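Local coordinates for penicillin-binding protein 2 (Pbp2) (PDB 5LP5) that probably acts as a penicillin-binding peptidoglycan transpeptidase, helping to build the cell wall that sets cell shape in a core complex with MreC, at residues 62-67 against 231-236; 193-198 against 460-465; 254-259 against 576-581; 171-176 against 184-189. One frame throughout, in Å; residues are numbered along the deposited sequence.

In the fold
Interactions 1 and 3 are buried and wholly apolar across their segments, the first between three leucines beside a mixed sheet, the second between a strand and a helix of the transpeptidase domain. Interaction 2 is partly buried and joins the dimerisation domain to the transpeptidase domain through a tyrosine. It touches interaction 1 directly, since residues 232-234 and 461-463 share backbone hydrogen bonds. Interaction 4 lies at the surface and includes the only salt bridge made across any of the four contacts. It meets interaction 2 where N196 OD1 accepts from G187 N, and lies far from interaction 3, with centres about 35 Å apart.

Interaction 1 of 4, residues 62-67 against 231-236; sequences EFLATN and LQLSLD
The contact belongs to a classic beta bulge: L64 and A65 both face I56, and from the bulge L64 reaches across to L233 and L235 of the segment that leaves strand 231-232. One methyl does all the touching. L64 CD1 lies 4.2 Å from L233 CD1 and 4.4 Å from L235 CD1, so a single branch is shared by two leucines. The backbones stay well apart, with 9.2 Å between L64 CA and L233 CA, and no hydrogen bond links the segments; the gap is bridged by side chains alone. L64 carries its chain extended beyond CG (chi2 167°), which pushes CD1 outward toward the pair. L233 also packs on I56, so the short strand 56-57 backs the cluster as well as pairing with the bulge. Just past the leucines, S234 OG is bonded to the carbonyls of L264 and F461. D236 then stands at the N-cap of helix 237-246, its carboxylate also holding R238 and Y587. In the mixed sheet, strand 56-57 runs antiparallel to 63-76 and parallel to 231-232, and the classic bulge of L64 and A65 opposite I56 marks the corner of strand 63-76.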
loop_
_atom_site.group_PDB
_atom_site.type_symbol
_atom_site.label_atom_id
_atom_site.label_comp_id
_atom_site.label_asym_id
_atom_site.label_seq_id
_atom_site.Cartn_x
_atom_site.Cartn_y
_atom_site.Cartn_z
ATOM N N GLU A 62 -8.343 -13.115 3.057
ATOM C CA GLU A 62 -8.211 -12.593 1.697
ATOM C C GLU A 62 -8.079 -11.051 1.765
ATOM O O GLU A 62 -8.603 -10.411 2.676
ATOM C CB GLU A 62 -9.419 -12.989 0.835
ATOM C CG GLU A 62 -9.633 -14.480 0.658
ATOM C CD GLU A 62 -8.759 -15.096 -0.413
ATOM O OE1 GLU A 62 -8.507 -14.460 -1.448
ATOM O OE2 GLU A 62 -8.333 -16.250 -0.227
ATOM N N PHE A 63 -7.375 -10.465 0.797
ATOM C CA PHE A 63 -7.252 -9.012 0.688
ATOM C C PHE A 63 -8.483 -8.353 0.069
ATOM O O PHE A 63 -8.885 -8.680 -1.056
ATOM C CB PHE A 63 -6.043 -8.643 -0.167
ATOM C CG PHE A 63 -4.745 -8.907 0.500
ATOM C CD1 PHE A 63 -4.045 -10.052 0.233
ATOM C CD2 PHE A 63 -4.231 -8.008 1.413
ATOM C CE1 PHE A 63 -2.846 -10.305 0.860
ATOM C CE2 PHE A 63 -3.031 -8.251 2.047
ATOM C CZ PHE A 63 -2.335 -9.399 1.768
ATOM N N LEU A 64 -9.041 -7.397 0.802
ATOM C CA LEU A 64 -10.107 -6.549 0.294
ATOM C C LEU A 64 -9.580 -5.163 -0.048
ATOM O O LEU A 64 -9.979 -4.576 -1.073
ATOM C CB LEU A 64 -11.229 -6.445 1.325
ATOM C CG LEU A 64 -11.932 -7.768 1.629
ATOM C CD1 LEU A 64 -12.806 -7.674 2.871
ATOM C CD2 LEU A 64 -12.734 -8.218 0.425
ATOM N N ALA A 65 -8.691 -4.669 0.819
ATOM C CA ALA A 65 -8.070 -3.349 0.684
ATOM C C ALA A 65 -6.605 -3.395 1.094
ATOM O O ALA A 65 -6.248 -3.901 2.163
ATOM C CB ALA A 65 -8.801 -2.298 1.519
ATOM N N THR A 66 -5.766 -2.818 0.246
ATOM C CA THR A 66 -4.343 -2.844 0.450
ATOM C C THR A 66 -3.649 -1.629 -0.170
ATOM O O THR A 66 -4.302 -0.714 -0.670
ATOM C CB THR A 66 -3.768 -4.151 -0.110
ATOM O OG1 THR A 66 -2.442 -4.303 0.371
ATOM C CG2 THR A 66 -3.780 -4.182 -1.626
ATOM N N ASN A 67 -2.316 -1.632 -0.147
ATOM C CA ASN A 67 -1.511 -0.526 -0.698
ATOM C C ASN A 67 -0.541 -0.992 -1.808
ATOM O O ASN A 67 -0.017 -2.088 -1.739
ATOM C CB ASN A 67 -0.720 0.111 0.433
ATOM C CG ASN A 67 -1.601 0.671 1.529
ATOM O OD1 ASN A 67 -2.689 1.189 1.268
ATOM N ND2 ASN A 67 -1.115 0.600 2.768
ATOM N N LEU A 231 -6.923 -4.662 9.738
ATOM C CA LEU A 231 -8.309 -4.841 10.191
ATOM C C LEU A 231 -8.974 -6.010 9.481
ATOM O O LEU A 231 -8.990 -6.098 8.248
ATOM C CB LEU A 231 -9.134 -3.570 9.961
ATOM C CG LEU A 231 -10.619 -3.576 10.345
ATOM C CD1 LEU A 231 -10.818 -3.811 11.832
ATOM C CD2 LEU A 231 -11.260 -2.260 9.946
ATOM N N GLN A 232 -9.541 -6.905 10.275
ATOM C CA GLN A 232 -10.215 -8.073 9.742
ATOM C C GLN A 232 -11.746 -7.941 9.833
ATOM O O GLN A 232 -12.294 -7.661 10.913
ATOM C CB GLN A 232 -9.749 -9.324 10.485
ATOM C CG GLN A 232 -9.947 -10.587 9.677
ATOM C CD GLN A 232 -9.817 -11.845 10.492
ATOM O OE1 GLN A 232 -9.693 -11.821 11.731
ATOM N NE2 GLN A 232 -9.859 -12.982 9.786
ATOM N N LEU A 233 -12.412 -8.168 8.697
ATOM C CA LEU A 233 -13.867 -8.108 8.584
ATOM C C LEU A 233 -14.455 -9.507 8.485
ATOM O O LEU A 233 -13.792 -10.447 8.036
ATOM C CB LEU A 233 -14.306 -7.332 7.339
ATOM C CG LEU A 233 -13.743 -5.936 7.134
ATOM C CD1 LEU A 233 -14.393 -5.283 5.941
ATOM C CD2 LEU A 233 -13.963 -5.088 8.367
ATOM N N SER A 234 -15.723 -9.614 8.868
ATOM C CA SER A 234 -16.433 -10.881 8.907
ATOM C C SER A 234 -16.944 -11.358 7.556
ATOM O O SER A 234 -17.359 -12.503 7.429
ATOM C CB SER A 234 -17.598 -10.784 9.881
ATOM O OG SER A 234 -18.407 -9.657 9.573
ATOM N N LEU A 235 -16.910 -10.499 6.545
ATOM C CA LEU A 235 -17.329 -10.927 5.215
ATOM C C LEU A 235 -16.632 -12.208 4.762
ATOM O O LEU A 235 -15.500 -12.455 5.140
ATOM C CB LEU A 235 -17.033 -9.833 4.188
ATOM C CG LEU A 235 -17.750 -8.498 4.293
ATOM C CD1 LEU A 235 -17.226 -7.606 3.177
ATOM C CD2 LEU A 235 -19.243 -8.668 4.176
ATOM N N ASP A 236 -17.298 -13.003 3.936
ATOM C CA ASP A 236 -16.642 -14.072 3.206
ATOM C C ASP A 236 -16.665 -13.724 1.737
ATOM O O ASP A 236 -17.712 -13.590 1.146
ATOM C CB ASP A 236 -17.349 -15.402 3.432
ATOM C CG ASP A 236 -16.625 -16.594 2.760
ATOM O OD1 ASP A 236 -15.909 -16.386 1.746
ATOM O OD2 ASP A 236 -16.798 -17.745 3.236
#

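Interaction 2 of 4, residues 193-198 against 460-465; sequences KEYNKL and HFAINN
Y195 pushes the phenol end of its ring against the methyl of A462. A462 CB is 3.4 Å from Y195 OH and 3.7 Å from Y195 CZ, approaching obliquely. The hydroxyl is hydrogen-bonded to D399 OD2. The end of the N465 side chain also lies near it, at the ring edge, with the amide turned almost perpendicular to the ring (84°). The ring points this way because CG sits anti to the carbonyl carbon and beside the backbone N (chi1 -73°), throwing it out from the break between helices 190-194 and 196-200, where Y195 occupies the N-cap position. That break is itself closed by N196 N bonding to K193 O. On the other side, residues 462-465 form a type I beta turn, with N465 N bonded to A462 O at 2.8 Å, and this brings the A462 methyl and the N465 side chain to the tyrosine together. Two carbonyls of the turn meet the H460 imidazole: A462 O in plane at its edge, N465 O 3.3 Å above one face and offset toward the rim. Besides Y195 OH, D399 OD2 takes A462 N, while D399 OD1 takes F461 N. One carboxylate, probably charged, thus ties the tyrosine and the loop backbone together, coupling the dimerisation and transpeptidase domains by polar bonds as well as by packing.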
loop_
_atom_site.group_PDB
_atom_site.type_symbol
_atom_site.label_atom_id
_atom_site.label_comp_id
_atom_site.label_asym_id
_atom_site.label_seq_id
_atom_site.Cartn_x
_atom_site.Cartn_y
_atom_site.Cartn_z
ATOM N N LYS A 193 -13.653 4.954 6.456
ATOM C CA LYS A 193 -13.965 6.103 7.271
ATOM C C LYS A 193 -14.234 5.697 8.718
ATOM O O LYS A 193 -13.660 6.258 9.629
ATOM C CB LYS A 193 -15.164 6.848 6.719
ATOM C CG LYS A 193 -15.270 8.223 7.330
ATOM C CD LYS A 193 -16.589 8.893 7.108
ATOM C CE LYS A 193 -16.726 10.007 8.130
ATOM N NZ LYS A 193 -17.869 10.884 7.806
ATOM N N GLU A 194 -15.099 4.714 8.929
ATOM C CA GLU A 194 -15.481 4.335 10.284
ATOM C C GLU A 194 -14.236 3.964 11.107
ATOM O O GLU A 194 -14.112 4.353 12.266
ATOM C CB GLU A 194 -16.510 3.196 10.262
ATOM C CG GLU A 194 -17.046 2.759 11.630
ATOM C CD GLU A 194 -18.145 3.623 12.198
ATOM O OE1 GLU A 194 -18.688 4.477 11.481
ATOM O OE2 GLU A 194 -18.493 3.422 13.370
ATOM N N TYR A 195 -13.298 3.252 10.498
ATOM C CA TYR A 195 -12.131 2.778 11.227
ATOM C C TYR A 195 -10.866 3.498 10.788
ATOM O O TYR A 195 -9.779 2.902 10.765
ATOM C CB TYR A 195 -12.007 1.246 11.099
ATOM C CG TYR A 195 -13.055 0.493 11.913
ATOM C CD1 TYR A 195 -14.187 -0.041 11.308
ATOM C CD2 TYR A 195 -12.915 0.343 13.297
ATOM C CE1 TYR A 195 -15.140 -0.706 12.055
ATOM C CE2 TYR A 195 -13.858 -0.327 14.036
ATOM C CZ TYR A 195 -14.969 -0.844 13.413
ATOM O OH TYR A 195 -15.924 -1.519 14.147
ATOM N N ASN A 196 -11.001 4.796 10.479
ATOM C CA ASN A 196 -9.870 5.571 9.950
ATOM C C ASN A 196 -8.713 5.626 10.924
ATOM O O ASN A 196 -7.574 5.339 10.562
ATOM C CB ASN A 196 -10.262 6.991 9.635
ATOM C CG ASN A 196 -9.225 7.687 8.777
ATOM O OD1 ASN A 196 -9.073 7.351 7.613
ATOM N ND2 ASN A 196 -8.508 8.656 9.340
ATOM N N LYS A 197 -9.014 6.008 12.162
ATOM C CA LYS A 197 -7.999 6.103 13.197
ATOM C C LYS A 197 -7.189 4.831 13.327
ATOM O O LYS A 197 -5.964 4.888 13.377
ATOM C CB LYS A 197 -8.637 6.425 14.539
ATOM C CG LYS A 197 -9.128 7.847 14.629
ATOM C CD LYS A 197 -9.260 8.285 16.076
ATOM C CE LYS A 197 -9.938 9.647 16.179
ATOM N NZ LYS A 197 -11.343 9.605 15.671
ATOM N N LEU A 198 -7.875 3.696 13.388
ATOM C CA LEU A 198 -7.202 2.396 13.443
ATOM C C LEU A 198 -6.307 2.179 12.228
ATOM O O LEU A 198 -5.113 1.966 12.361
ATOM C CB LEU A 198 -8.233 1.264 13.543
ATOM C CG LEU A 198 -7.707 -0.169 13.499
ATOM C CD1 LEU A 198 -6.900 -0.437 14.746
ATOM C CD2 LEU A 198 -8.811 -1.206 13.390
ATOM N N HIS A 460 -22.536 -6.244 12.452
ATOM C CA HIS A 460 -21.270 -5.532 12.399
ATOM C C HIS A 460 -20.381 -6.214 11.407
ATOM O O HIS A 460 -20.676 -7.313 10.995
ATOM C CB HIS A 460 -20.605 -5.422 13.786
ATOM C CG HIS A 460 -20.317 -6.736 14.434
ATOM N ND1 HIS A 460 -21.282 -7.472 15.086
ATOM C CD2 HIS A 460 -19.164 -7.435 14.554
ATOM C CE1 HIS A 460 -20.738 -8.578 15.562
ATOM N NE2 HIS A 460 -19.450 -8.576 15.258
ATOM N N PHE A 461 -19.327 -5.520 10.993
ATOM C CA PHE A 461 -18.378 -6.018 10.001
ATOM C C PHE A 461 -17.023 -6.353 10.626
ATOM O O PHE A 461 -16.355 -7.290 10.201
ATOM C CB PHE A 461 -18.169 -4.987 8.903
ATOM C CG PHE A 461 -19.358 -4.816 8.001
ATOM C CD1 PHE A 461 -19.589 -5.694 6.956
ATOM C CD2 PHE A 461 -20.246 -3.775 8.202
ATOM C CE1 PHE A 461 -20.670 -5.532 6.120
ATOM C CE2 PHE A 461 -21.330 -3.602 7.374
ATOM C CZ PHE A 461 -21.543 -4.484 6.334
ATOM N N ALA A 462 -16.599 -5.587 11.623
ATOM C CA ALA A 462 -15.300 -5.796 12.237
ATOM C C ALA A 462 -15.317 -6.987 13.212
ATOM O O ALA A 462 -15.942 -6.923 14.275
ATOM C CB ALA A 462 -14.863 -4.529 12.950
ATOM N N ILE A 463 -14.605 -8.060 12.869
ATOM C CA ILE A 463 -14.625 -9.270 13.689
ATOM C C ILE A 463 -14.220 -8.982 15.118
ATOM O O ILE A 463 -14.788 -9.544 16.032
ATOM C CB ILE A 463 -13.749 -10.399 13.101
ATOM C CG1 ILE A 463 -14.439 -10.980 11.863
ATOM C CG2 ILE A 463 -13.538 -11.508 14.130
ATOM C CD1 ILE A 463 -13.684 -12.089 11.158
ATOM N N ASN A 464 -13.256 -8.089 15.307
ATOM C CA ASN A 464 -12.801 -7.707 16.654
ATOM C C ASN A 464 -13.727 -6.672 17.325
ATOM O O ASN A 464 -13.340 -6.012 18.278
ATOM C CB ASN A 464 -11.327 -7.240 16.638
ATOM C CG ASN A 464 -11.037 -6.171 15.572
ATOM O OD1 ASN A 464 -11.844 -5.910 14.680
ATOM N ND2 ASN A 464 -9.838 -5.594 15.630
ATOM N N ASN A 465 -14.961 -6.553 16.840
ATOM C CA ASN A 465 -16.008 -5.747 17.486
ATOM C C ASN A 465 -16.980 -6.632 18.277
ATOM O O ASN A 465 -18.071 -6.921 17.810
ATOM C CB ASN A 465 -16.783 -4.982 16.414
ATOM C CG ASN A 465 -17.319 -3.643 16.890
ATOM O OD1 ASN A 465 -17.298 -3.294 18.074
ATOM N ND2 ASN A 465 -17.796 -2.867 15.932
#

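Interaction 3 of 4, residues 254-259 against 576-581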
loop_
_atom_site.group_PDB
_atom_site.type_symbol
_atom_site.label_atom_id
_atom_site.label_comp_id
_atom_site.label_asym_id
_atom_site.label_seq_id
_atom_site.Cartn_x
_atom_site.Cartn_y
_atom_site.Cartn_z
ATOM N N ILE A 254 -28.719 -7.222 -0.250
ATOM C CA ILE A 254 -28.732 -8.558 0.344
ATOM C C ILE A 254 -27.776 -8.721 1.537
ATOM O O ILE A 254 -26.673 -8.193 1.538
ATOM C CB ILE A 254 -28.451 -9.639 -0.706
ATOM C CG1 ILE A 254 -28.523 -11.017 -0.062
ATOM C CG2 ILE A 254 -27.098 -9.419 -1.368
ATOM C CD1 ILE A 254 -28.666 -12.111 -1.088
ATOM N N LEU A 255 -28.227 -9.466 2.542
ATOM C CA LEU A 255 -27.543 -9.531 3.824
ATOM C C LEU A 255 -27.588 -10.919 4.376
ATOM O O LEU A 255 -28.637 -11.527 4.427
ATOM C CB LEU A 255 -28.230 -8.624 4.841
ATOM C CG LEU A 255 -28.052 -7.116 4.688
ATOM C CD1 LEU A 255 -29.073 -6.387 5.549
ATOM C CD2 LEU A 255 -26.633 -6.732 5.082
ATOM N N VAL A 256 -26.431 -11.412 4.792
ATOM C CA VAL A 256 -26.347 -12.664 5.530
ATOM C C VAL A 256 -25.740 -12.343 6.878
ATOM O O VAL A 256 -24.777 -11.575 6.942
ATOM C CB VAL A 256 -25.463 -13.700 4.813
ATOM C CG1 VAL A 256 -25.285 -14.929 5.678
ATOM C CG2 VAL A 256 -26.069 -14.083 3.479
ATOM N N MET A 257 -26.286 -12.931 7.939
ATOM C CA MET A 257 -25.799 -12.626 9.274
ATOM C C MET A 257 -25.810 -13.791 10.241
ATOM O O MET A 257 -26.810 -14.454 10.423
ATOM C CB MET A 257 -26.612 -11.501 9.880
ATOM C CG MET A 257 -26.129 -11.104 11.269
ATOM S SD MET A 257 -27.073 -9.783 12.052
ATOM C CE MET A 257 -28.655 -10.565 12.336
ATOM N N ASP A 258 -24.679 -14.006 10.894
ATOM C CA ASP A 258 -24.589 -14.920 12.031
ATOM C C ASP A 258 -25.478 -14.375 13.153
ATOM O O ASP A 258 -25.135 -13.394 13.804
ATOM C CB ASP A 258 -23.129 -15.000 12.483
ATOM C CG ASP A 258 -22.891 -16.042 13.552
ATOM O OD1 ASP A 258 -23.813 -16.274 14.362
ATOM O OD2 ASP A 258 -21.766 -16.608 13.603
ATOM N N ALA A 259 -26.614 -15.027 13.371
ATOM C CA ALA A 259 -27.644 -14.523 14.285
ATOM C C ALA A 259 -27.324 -14.680 15.784
ATOM O O ALA A 259 -28.116 -14.252 16.644
ATOM C CB ALA A 259 -28.980 -15.190 13.966
ATOM N N VAL A 576 -32.696 -19.548 -1.954
ATOM C CA VAL A 576 -32.155 -20.911 -1.994
ATOM C C VAL A 576 -30.702 -20.896 -2.419
ATOM O O VAL A 576 -29.857 -21.551 -1.805
ATOM C CB VAL A 576 -32.935 -21.891 -2.919
ATOM C CG1 VAL A 576 -34.299 -22.197 -2.325
ATOM C CG2 VAL A 576 -33.070 -21.355 -4.349
ATOM N N LYS A 577 -30.410 -20.127 -3.458
ATOM C CA LYS A 577 -29.079 -20.130 -4.026
ATOM C C LYS A 577 -28.029 -19.692 -3.026
ATOM O O LYS A 577 -26.930 -20.260 -3.011
ATOM C CB LYS A 577 -29.042 -19.282 -5.281
ATOM C CG LYS A 577 -29.745 -20.017 -6.404
ATOM C CD LYS A 577 -29.827 -19.234 -7.690
ATOM C CE LYS A 577 -30.712 -19.975 -8.672
ATOM N NZ LYS A 577 -30.688 -19.253 -9.959
ATOM N N MET A 578 -28.369 -18.705 -2.190
ATOM C CA MET A 578 -27.481 -18.262 -1.116
ATOM C C MET A 578 -27.391 -19.301 0.010
ATOM O O MET A 578 -26.289 -19.596 0.490
ATOM C CB MET A 578 -27.932 -16.916 -0.566
ATOM C CG MET A 578 -27.007 -16.301 0.466
ATOM S SD MET A 578 -25.335 -16.089 -0.147
ATOM C CE MET A 578 -25.510 -14.498 -0.955
ATOM N N SER A 579 -28.533 -19.857 0.428
ATOM C CA SER A 579 -28.555 -20.870 1.508
ATOM C C SER A 579 -27.810 -22.169 1.125
ATOM O O SER A 579 -27.248 -22.853 1.994
ATOM C CB SER A 579 -29.991 -21.189 1.931
ATOM O OG SER A 579 -30.635 -21.977 0.952
ATOM N N ASN A 580 -27.817 -22.485 -0.174
ATOM C CA ASN A 580 -27.059 -23.600 -0.738
ATOM C C ASN A 580 -25.553 -23.339 -0.776
ATOM O O ASN A 580 -24.748 -24.245 -0.538
ATOM C CB ASN A 580 -27.539 -23.906 -2.163
ATOM C CG ASN A 580 -28.816 -24.727 -2.195
ATOM O OD1 ASN A 580 -29.338 -25.153 -1.160
ATOM N ND2 ASN A 580 -29.315 -24.968 -3.396
ATOM N N LYS A 581 -25.176 -22.111 -1.121
ATOM C CA LYS A 581 -23.771 -21.694 -1.105
ATOM C C LYS A 581 -23.160 -21.820 0.311
ATOM O O LYS A 581 -21.999 -22.176 0.458
ATOM C CB LYS A 581 -23.653 -20.258 -1.637
ATOM C CG LYS A 581 -22.243 -19.678 -1.735
ATOM C CD LYS A 581 -21.326 -20.466 -2.652
ATOM C CE LYS A 581 -21.762 -20.413 -4.101
ATOM N NZ LYS A 581 -20.760 -21.158 -4.926
#
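Behind M578, the residue that meets I254 and V256, the carbonyl oxygen of V576 is gripped twice. N580 N bonds to V576 O at 2.8 Å in the normal helical pattern, and S579 OG donates to the same V576 O at 2.9 Å. The hydroxyl comes in from well off the C=O line, at a C=O...donor angle of 112°, and is tilted 24° from the carbonyl plane. This serine folds back on its own helix, while M578 beside it turns its long side chain toward the strand. CG of M578 stands anti to the backbone N (chi1 -175°), and the chain then bends at both chi2 and chi3, so that two separate parts of it meet two strand residues. V256 CG2 meets the inner part of the methionine chain, 3.9 Å from M578 CG, whereas the terminal methyl M578 CE meets I254 CD1 tip to tip at 4.0 Å. I254 helps by extending its longer branch, CG1, anti to the backbone N. I254 and V256 point to the helix because alternate residues of a strand share a face, whereas L255 between them points away. The contact is purely apolar and buried. Strand 252-258 lies inside the five-stranded antiparallel sheet of the transpeptidase fold, bonded to 264-270 and to 556-562. On the face of I254 and V256 lies helix 572-584, with helix 237-246 alongside, where A243 touches I254; on the other face helix 441-453 receives L255 through L442 and L445.

Interaction 4 of 4, residues 171-176 against 184-189; sequences LQDLKD and QIVGKT
The carboxylate of D173 has V186 CG2 above its plane, 3.7 Å from D173 OD2 and 4.1 Å from D173 CG, while the ammonium of K188 comes to its end. K188 NZ meets D173 OD2 at 3.0 Å, nearly head-on to the C-O bond, forming a hydrogen-bonded salt bridge. The other flat group is the Q184 amide: the L174 CD2 methyl lies beyond its NE2 end, close to the amide plane, in van der Waals contact with Q184 NE2 at 3.4 Å. The chain of K188 is bent at chi2 (-63°), which swings its amine back toward the helix. That amine has its stronger partner in V168 O, so the lysine ties helix 171-176 to strand 166-168 as well. In this part of the dimerisation domain, strands 166-168 and 185-187 pair as a two-stranded antiparallel sheet, V186 bonding through its backbone to G167, and helix 171-176 lies in the connection between them. Q184 enters the second strand with a left-handed backbone (phi 57°), and its side chain bends at chi2 toward L174. D173 is also held by its own backbone, its N bonding to S170 OG and its O accepting from N180 ND2, and V186 also packs on N180.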
loop_
_atom_site.group_PDB
_atom_site.type_symbol
_atom_site.label_atom_id
_atom_site.label_comp_id
_atom_site.label_asym_id
_atom_site.label_seq_id
_atom_site.Cartn_x
_atom_site.Cartn_y
_atom_site.Cartn_z
ATOM N N LEU A 171 -9.543 20.197 3.623
ATOM C CA LEU A 171 -9.075 21.184 4.604
ATOM C C LEU A 171 -9.906 21.083 5.889
ATOM O O LEU A 171 -9.426 21.427 6.968
ATOM C CB LEU A 171 -9.082 22.607 4.019
ATOM C CG LEU A 171 -7.875 22.977 3.128
ATOM C CD1 LEU A 171 -7.702 22.082 1.900
ATOM C CD2 LEU A 171 -7.986 24.425 2.683
ATOM N N GLN A 172 -11.137 20.581 5.768
ATOM C CA GLN A 172 -11.993 20.316 6.932
ATOM C C GLN A 172 -11.635 19.027 7.651
ATOM O O GLN A 172 -11.837 18.926 8.860
ATOM C CB GLN A 172 -13.474 20.272 6.537
ATOM C CG GLN A 172 -14.418 20.429 7.723
ATOM C CD GLN A 172 -15.616 21.319 7.404
ATOM O OE1 GLN A 172 -16.331 21.099 6.423
ATOM N NE2 GLN A 172 -15.827 22.338 8.230
ATOM N N ASP A 173 -11.138 18.038 6.906
ATOM C CA ASP A 173 -10.613 16.789 7.492
ATOM C C ASP A 173 -9.387 17.025 8.406
ATOM O O ASP A 173 -9.282 16.419 9.475
ATOM C CB ASP A 173 -10.252 15.771 6.384
ATOM C CG ASP A 173 -11.417 14.848 6.009
ATOM O OD1 ASP A 173 -12.193 14.469 6.906
ATOM O OD2 ASP A 173 -11.533 14.462 4.820
ATOM N N LEU A 174 -8.461 17.883 7.973
ATOM C CA LEU A 174 -7.258 18.213 8.757
ATOM C C LEU A 174 -7.644 18.822 10.089
ATOM O O LEU A 174 -6.970 18.613 11.092
ATOM C CB LEU A 174 -6.388 19.235 8.026
ATOM C CG LEU A 174 -5.833 18.941 6.633
ATOM C CD1 LEU A 174 -4.970 20.131 6.225
ATOM C CD2 LEU A 174 -5.044 17.641 6.579
ATOM N N LYS A 175 -8.726 19.603 10.060
ATOM C CA LYS A 175 -9.335 20.216 11.243
ATOM C C LYS A 175 -9.935 19.149 12.172
ATOM O O LYS A 175 -9.707 19.177 13.380
ATOM C CB LYS A 175 -10.424 21.195 10.781
ATOM C CG LYS A 175 -10.980 22.175 11.803
ATOM C CD LYS A 175 -12.429 22.518 11.454
ATOM C CE LYS A 175 -12.877 23.865 12.003
ATOM N NZ LYS A 175 -13.002 23.861 13.484
ATOM N N ASP A 176 -10.688 18.210 11.595
ATOM C CA ASP A 176 -11.374 17.146 12.355
ATOM C C ASP A 176 -10.438 16.322 13.228
ATOM O O ASP A 176 -10.716 16.088 14.399
ATOM C CB ASP A 176 -12.087 16.180 11.399
ATOM C CG ASP A 176 -13.357 16.758 10.805
ATOM O OD1 ASP A 176 -13.851 17.809 11.296
ATOM O OD2 ASP A 176 -13.856 16.138 9.840
ATOM N N GLN A 184 -1.947 12.711 4.567
ATOM C CA GLN A 184 -2.892 13.286 3.596
ATOM C C GLN A 184 -3.732 12.206 2.892
ATOM O O GLN A 184 -4.128 12.360 1.732
ATOM C CB GLN A 184 -2.189 14.219 2.591
ATOM C CG GLN A 184 -2.569 15.706 2.738
ATOM C CD GLN A 184 -1.674 16.469 3.701
ATOM O OE1 GLN A 184 -0.476 16.590 3.475
ATOM N NE2 GLN A 184 -2.257 17.012 4.762
ATOM N N ILE A 185 -4.012 11.131 3.628
ATOM C CA ILE A 185 -4.849 10.029 3.163
ATOM C C ILE A 185 -5.843 9.695 4.268
ATOM O O ILE A 185 -5.469 9.230 5.350
ATOM C CB ILE A 185 -4.006 8.771 2.832
ATOM C CG1 ILE A 185 -3.037 9.051 1.682
ATOM C CG2 ILE A 185 -4.888 7.582 2.468
ATOM C CD1 ILE A 185 -3.709 9.483 0.396
ATOM N N VAL A 186 -7.122 9.913 3.981
ATOM C CA VAL A 186 -8.197 9.680 4.956
ATOM C C VAL A 186 -9.394 8.940 4.349
ATOM O O VAL A 186 -9.663 9.029 3.145
ATOM C CB VAL A 186 -8.679 10.999 5.603
ATOM C CG1 VAL A 186 -7.750 11.396 6.730
ATOM C CG2 VAL A 186 -8.760 12.102 4.567
ATOM N N GLY A 187 -10.096 8.192 5.193
ATOM C CA GLY A 187 -11.237 7.430 4.737
ATOM C C GLY A 187 -12.353 8.404 4.486
ATOM O O GLY A 187 -12.551 9.322 5.275
ATOM N N LYS A 188 -13.065 8.213 3.381
ATOM C CA LYS A 188 -14.200 9.066 3.024
ATOM C C LYS A 188 -15.515 8.375 3.325
ATOM O O LYS A 188 -16.369 8.965 3.952
ATOM C CB LYS A 188 -14.157 9.479 1.548
ATOM C CG LYS A 188 -12.920 10.263 1.159
ATOM C CD LYS A 188 -12.838 11.591 1.893
ATOM C CE LYS A 188 -11.652 12.430 1.408
ATOM N NZ LYS A 188 -11.654 13.852 1.876
ATOM N N THR A 189 -15.677 7.134 2.864
ATOM C CA THR A 189 -16.921 6.381 3.093
ATOM C C THR A 189 -16.698 5.049 3.748
ATOM O O THR A 189 -15.592 4.515 3.748
ATOM C CB THR A 189 -17.681 6.129 1.788
ATOM O OG1 THR A 189 -16.855 5.416 0.860
ATOM C CG2 THR A 189 -18.043 7.431 1.175
#